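Local coordinates for metallo-beta-lactamase domain-containing protein (Thermotoga maritima, PDB 3H3E) that binds zinc through a metallo-beta-lactamase fold and probably acts as a metal-dependent enzyme, although its substrate and reaction are not established, at residues S29-S34 / H71-G76; T178-R183 / C235-E240. The protein carries 2 engineered substitutions. All coordinates share one frame; numbering follows the deposited sequence.

Contact 1 of 2, residues S29-S34 / H71-G76; sequences SEHGFS and HYDHAG. With ZN (zinc ion), chain B.
The backbone of Gly32 and Phe33 runs up against the short helix 72-75 at Asp73, where Phe33 N donates a hydrogen bond of 3.3 Å to Asp73 O, with an N-H...O angle of 150°. The CA atoms of Gly32 and Asp73 lie 4.3 Å apart, a closeness consistent with the absence of a side chain at Gly32. Next to it, Asp73 turns its CB to His31 O at 3.4 Å. The imidazole of His31, with CG anti to the backbone N (chi1 -176°), reaches past this backbone contact, and Tyr72 OH meets its edge in the ring plane, 3.3 Å from CD2. The His31 ring and the Asp73 carboxylate lie nearly coplanar, 6° apart, but NE2 and OD2 are 4.1 Å from each other; His31 ND1 is hydrogen-bonded to Asp21 instead. His71, Asp73 and His74 belong to the HxHxDH signature of the metallo-beta-lactamase superfamily, which starts at His69. His71 sits at the N-cap position, and its carbonyl O accepts from both His74 N and Ala75 N, while its ring leaves in another direction to bind zinc through ND1 at 2.2 Å, together with His69 and His182. Histidine suits this place because its imidazole offers a nitrogen to the metal, whereas any residue's carbonyl could take the helix N-H groups. His74 is not a ligand of this zinc. Its CE1 packs obliquely against Phe33 CB at 3.9 Å, and its ND1 is hydrogen-bonded to Asp43, which fixes the ring's rotation and turns NE2 into the pocket.

Contact 2 of 2, residues T178-R183 / C235-E240; sequences TGCSHR and CHCTGE. With ZN (zinc ion), chain B.
Cys235 O is gripped twice by Thr238, by the backbone N at 3.1 Å and by OG1 at 2.8 Å, both from the same face of the carbonyl plane; this closes the type II' turn that brings Cys237 to Cys180. Threonine suits the end of the turn because its hydroxyl can also accept from Phe207 N. Across the contact, Cys180 SG and Cys237 SG form a disulfide of 2.1 Å, the covalent tie between the two loops, although Cys237 is poorly ordered and the finer geometry of the bridge is uncertain. His236, the residue before Cys237 in the turn, lays its imidazole alongside: CD2 is 3.6 Å from Cys180 SG, the sulfur standing obliquely to the ring, and Gly179 O lies at the ring's edge, near its plane. His236 CB points toward 178-183, CG is anti to the backbone N (chi1 -169°), and a hydrogen bond between ND1 and Asp21 secures the ring. Two residues beyond Cys180, His182 NE2 binds zinc at 2.4 Å, so the loop carrying the bridge also supplies the third histidine of the metal site. Thr178 OG1 donates to Ser181 OG at 2.8 Å, and Ser181 OG is also bonded to Gly206 O, so small hydroxyl residues brace the bend before His182. The loops leave strands 173-178 and 231-235, which flank strand 200-204 in one sheet, and they lead into helices 185-193 and 240-249, with Gly239, whose backbone angles call for glycine, at the N-cap position of the latter.

How the contacts relate
The centres of contact 1 and contact 2 lie 11 Å apart, and they come in series along the chain, contact 1 closing before contact 2 opens. Contact 1 joins the loop leading into strand 34-37 with the segment that follows strand 64-66, both strands of one large mixed sheet; contact 2 joins loops from the other, with strands 173-178 and 231-235. The zinc-binding end of the sandwich, where relatives have their active site, is thus assembled from both halves. One zinc spans them, taking a histidine from each. They also touch directly: Asp73, His74 and His236 gather donor atoms much as at the second metal site of two-metal relatives, a position possibly vacant here.

Contact 1 of 2, residues S29-S34 / H71-G76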
loop_
_atom_site.group_PDB
_atom_site.type_symbol
_atom_site.label_atom_id
_atom_site.label_comp_id
_atom_site.label_asym_id
_atom_site.label_seq_id
_atom_site.Cartn_x
_atom_site.Cartn_y
_atom_site.Cartn_z
ATOM N N SER A 29 -9.497 -14.289 3.859
ATOM C CA SER A 29 -9.573 -12.902 3.442
ATOM C C SER A 29 -10.170 -12.044 4.545
ATOM O O SER A 29 -11.034 -12.484 5.298
ATOM C CB SER A 29 -10.416 -12.770 2.173
ATOM O OG SER A 29 -11.780 -13.037 2.436
ATOM N N GLU A 30 -9.693 -10.814 4.643
ATOM C CA GLU A 30 -10.335 -9.836 5.487
ATOM C C GLU A 30 -10.216 -8.475 4.835
ATOM O O GLU A 30 -9.555 -8.318 3.811
ATOM C CB GLU A 30 -9.721 -9.831 6.885
ATOM C CG GLU A 30 -8.264 -9.444 6.943
ATOM C CD GLU A 30 -7.672 -9.630 8.328
ATOM O OE1 GLU A 30 -8.371 -10.197 9.188
ATOM O OE2 GLU A 30 -6.512 -9.222 8.560
ATOM N N HIS A 31 -10.885 -7.494 5.419
ATOM C CA HIS A 31 -10.659 -6.118 5.041
ATOM C C HIS A 31 -9.300 -5.677 5.569
ATOM O O HIS A 31 -9.166 -5.295 6.735
ATOM C CB HIS A 31 -11.747 -5.234 5.626
ATOM C CG HIS A 31 -11.652 -3.804 5.209
ATOM N ND1 HIS A 31 -11.638 -3.415 3.887
ATOM C CD2 HIS A 31 -11.592 -2.668 5.939
ATOM C CE1 HIS A 31 -11.563 -2.099 3.823
ATOM N NE2 HIS A 31 -11.534 -1.622 5.053
ATOM N N GLY A 32 -8.293 -5.752 4.703
ATOM C CA GLY A 32 -6.972 -5.245 4.994
ATOM C C GLY A 32 -6.066 -5.666 3.867
ATOM O O GLY A 32 -6.461 -6.468 3.023
ATOM N N PHE A 33 -4.849 -5.139 3.851
ATOM C CA PHE A 33 -3.924 -5.435 2.774
ATOM C C PHE A 33 -2.568 -5.893 3.331
ATOM O O PHE A 33 -2.085 -5.360 4.324
ATOM C CB PHE A 33 -3.788 -4.203 1.856
ATOM C CG PHE A 33 -2.972 -4.450 0.615
ATOM C CD1 PHE A 33 -3.359 -5.419 -0.309
ATOM C CD2 PHE A 33 -1.815 -3.726 0.379
ATOM C CE1 PHE A 33 -2.594 -5.662 -1.450
ATOM C CE2 PHE A 33 -1.044 -3.961 -0.745
ATOM C CZ PHE A 33 -1.435 -4.927 -1.665
ATOM N N SER A 34 -1.972 -6.906 2.710
ATOM C CA SER A 34 -0.601 -7.301 3.020
ATOM C C SER A 34 -0.057 -8.060 1.830
ATOM O O SER A 34 -0.708 -8.963 1.313
ATOM C CB SER A 34 -0.515 -8.167 4.287
ATOM O OG SER A 34 0.757 -8.797 4.403
ATOM N N HIS A 71 -3.214 3.052 9.460
ATOM C CA HIS A 71 -4.569 2.534 9.652
ATOM C C HIS A 71 -4.562 1.094 10.179
ATOM O O HIS A 71 -3.649 0.314 9.887
ATOM C CB HIS A 71 -5.355 2.572 8.351
ATOM C CG HIS A 71 -6.152 3.820 8.167
ATOM N ND1 HIS A 71 -6.338 4.407 6.934
ATOM C CD2 HIS A 71 -6.806 4.599 9.061
ATOM C CE1 HIS A 71 -7.082 5.490 7.076
ATOM N NE2 HIS A 71 -7.380 5.629 8.357
ATOM N N TYR A 72 -5.601 0.753 10.938
ATOM C CA TYR A 72 -5.762 -0.568 11.556
ATOM C C TYR A 72 -5.682 -1.744 10.565
ATOM O O TYR A 72 -5.128 -2.778 10.887
ATOM C CB TYR A 72 -7.107 -0.621 12.304
ATOM C CG TYR A 72 -8.292 -0.722 11.377
ATOM C CD1 TYR A 72 -8.940 -1.932 11.168
ATOM C CD2 TYR A 72 -8.733 0.381 10.674
ATOM C CE1 TYR A 72 -10.007 -2.035 10.296
ATOM C CE2 TYR A 72 -9.794 0.291 9.802
ATOM C CZ TYR A 72 -10.426 -0.918 9.616
ATOM O OH TYR A 72 -11.492 -0.997 8.748
ATOM N N ASP A 73 -6.246 -1.582 9.370
ATOM C CA ASP A 73 -6.293 -2.649 8.374
ATOM C C ASP A 73 -4.958 -2.840 7.651
ATOM O O ASP A 73 -4.845 -3.700 6.783
ATOM C CB ASP A 73 -7.445 -2.441 7.358
ATOM C CG ASP A 73 -7.402 -1.079 6.664
ATOM O OD1 ASP A 73 -7.235 -0.078 7.373
ATOM O OD2 ASP A 73 -7.522 -0.992 5.412
ATOM N N HIS A 74 -3.949 -2.047 8.010
ATOM C CA HIS A 74 -2.626 -2.159 7.392
ATOM C C HIS A 74 -1.554 -2.456 8.416
ATOM O O HIS A 74 -0.593 -3.161 8.135
ATOM C CB HIS A 74 -2.291 -0.897 6.587
ATOM C CG HIS A 74 -3.253 -0.651 5.471
ATOM N ND1 HIS A 74 -2.931 -0.870 4.151
ATOM C CD2 HIS A 74 -4.557 -0.282 5.486
ATOM C CE1 HIS A 74 -3.988 -0.611 3.398
ATOM N NE2 HIS A 74 -4.990 -0.257 4.184
ATOM N N ALA A 75 -1.738 -1.940 9.620
ATOM C CA ALA A 75 -0.745 -2.111 10.670
ATOM C C ALA A 75 -1.173 -3.130 11.736
ATOM O O ALA A 75 -0.434 -3.392 12.677
ATOM C CB ALA A 75 -0.440 -0.763 11.315
ATOM N N GLY A 76 -2.351 -3.724 11.574
ATOM C CA GLY A 76 -2.936 -4.527 12.626
ATOM C C GLY A 76 -2.293 -5.873 12.871
ATOM O O GLY A 76 -2.192 -6.317 14.006
HETATM ZN ZN ZN B . -6.349 3.596 4.898
#

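Contact 2 of 2, residues T178-R183 / C235-E240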
loop_
_atom_site.group_PDB
_atom_site.type_symbol
_atom_site.label_atom_id
_atom_site.label_comp_id
_atom_site.label_asym_id
_atom_site.label_seq_id
_atom_site.Cartn_x
_atom_site.Cartn_y
_atom_site.Cartn_z
ATOM N N THR A 178 1.445 -0.089 -3.237
ATOM C CA THR A 178 0.790 0.943 -2.451
ATOM C C THR A 178 -0.283 0.290 -1.606
ATOM O O THR A 178 -0.847 -0.729 -1.993
ATOM C CB THR A 178 0.226 2.079 -3.338
ATOM O OG1 THR A 178 -0.353 3.078 -2.508
ATOM C CG2 THR A 178 -0.822 1.569 -4.282
ATOM N N GLY A 179 -0.534 0.854 -0.433
ATOM C CA GLY A 179 -1.493 0.283 0.490
ATOM C C GLY A 179 -2.880 0.790 0.197
ATOM O O GLY A 179 -3.758 0.026 -0.159
ATOM N N CYS A 180 -3.084 2.092 0.324
ATOM C CA CYS A 180 -4.411 2.642 0.107
ATOM C C CYS A 180 -4.437 3.879 -0.804
ATOM O O CYS A 180 -5.477 4.236 -1.352
ATOM C CB CYS A 180 -5.097 2.917 1.454
ATOM S SG CYS A 180 -6.576 1.962 1.731
ATOM N N SER A 181 -3.295 4.532 -0.962
ATOM C CA SER A 181 -3.198 5.710 -1.821
ATOM C C SER A 181 -4.164 6.816 -1.423
ATOM O O SER A 181 -4.972 7.248 -2.228
ATOM C CB SER A 181 -3.453 5.335 -3.275
ATOM O OG SER A 181 -2.605 4.283 -3.683
ATOM N N HIS A 182 -4.067 7.297 -0.194
ATOM C CA HIS A 182 -4.982 8.328 0.282
ATOM C C HIS A 182 -4.661 9.682 -0.333
ATOM O O HIS A 182 -5.527 10.540 -0.501
ATOM C CB HIS A 182 -4.920 8.418 1.803
ATOM C CG HIS A 182 -5.693 7.341 2.503
ATOM N ND1 HIS A 182 -7.070 7.288 2.496
ATOM C CD2 HIS A 182 -5.280 6.283 3.239
ATOM C CE1 HIS A 182 -7.471 6.245 3.200
ATOM N NE2 HIS A 182 -6.405 5.618 3.662
ATOM N N ARG A 183 -3.397 9.867 -0.665
ATOM C CA ARG A 183 -2.949 11.118 -1.230
ATOM C C ARG A 183 -3.191 11.164 -2.728
ATOM O O ARG A 183 -2.976 12.191 -3.351
ATOM C CB ARG A 183 -1.479 11.337 -0.913
ATOM C CG ARG A 183 -1.200 11.576 0.566
ATOM C CD ARG A 183 0.057 12.418 0.677
ATOM N NE ARG A 183 -0.065 13.401 1.733
ATOM C CZ ARG A 183 0.397 14.639 1.656
ATOM N NH1 ARG A 183 1.017 15.048 0.569
ATOM N NH2 ARG A 183 0.231 15.468 2.670
ATOM N N CYS A 235 -6.121 -3.697 -5.570
ATOM C CA CYS A 235 -6.569 -4.494 -4.433
ATOM C C CYS A 235 -7.350 -3.675 -3.419
ATOM O O CYS A 235 -7.457 -2.466 -3.564
ATOM C CB CYS A 235 -5.357 -5.080 -3.723
ATOM S SG CYS A 235 -4.162 -5.844 -4.786
ATOM N N HIS A 236 -7.889 -4.343 -2.396
ATOM C CA HIS A 236 -8.262 -3.677 -1.144
ATOM C C HIS A 236 -9.286 -2.560 -1.359
ATOM O O HIS A 236 -10.377 -2.803 -1.890
ATOM C CB HIS A 236 -6.984 -3.151 -0.462
ATOM C CG HIS A 236 -7.177 -2.681 0.948
ATOM N ND1 HIS A 236 -8.001 -3.328 1.845
ATOM C CD2 HIS A 236 -6.629 -1.639 1.623
ATOM C CE1 HIS A 236 -7.966 -2.688 3.005
ATOM N NE2 HIS A 236 -7.144 -1.657 2.898
ATOM N N CYS A 237 -8.932 -1.335 -0.977
ATOM C CA CYS A 237 -9.866 -0.204 -1.078
ATOM C C CYS A 237 -10.445 0.090 -2.481
ATOM O O CYS A 237 -11.545 0.626 -2.597
ATOM C CB CYS A 237 -9.339 1.098 -0.407
ATOM S SG CYS A 237 -7.561 1.319 0.041
ATOM N N THR A 238 -9.729 -0.294 -3.529
ATOM C CA THR A 238 -9.988 0.219 -4.875
ATOM C C THR A 238 -11.461 0.346 -5.301
ATOM O O THR A 238 -11.926 1.442 -5.580
ATOM C CB THR A 238 -9.169 -0.535 -5.928
ATOM O OG1 THR A 238 -7.789 -0.544 -5.536
ATOM C CG2 THR A 238 -9.299 0.151 -7.273
ATOM N N GLY A 239 -12.191 -0.758 -5.365
ATOM C CA GLY A 239 -13.604 -0.681 -5.688
ATOM C C GLY A 239 -13.984 -1.243 -7.041
ATOM O O GLY A 239 -13.299 -1.005 -8.028
ATOM N N GLU A 240 -15.096 -1.973 -7.089
ATOM C CA GLU A 240 -15.566 -2.620 -8.320
ATOM C C GLU A 240 -15.821 -1.619 -9.449
ATOM O O GLU A 240 -15.489 -1.880 -10.603
ATOM C CB GLU A 240 -16.821 -3.471 -8.052
ATOM C CG GLU A 240 -17.399 -4.170 -9.294
ATOM C CD GLU A 240 -18.760 -4.840 -9.051
ATOM O OE1 GLU A 240 -19.103 -5.115 -7.877
ATOM O OE2 GLU A 240 -19.486 -5.097 -10.043
HETATM ZN ZN ZN B . -6.349 3.596 4.898
#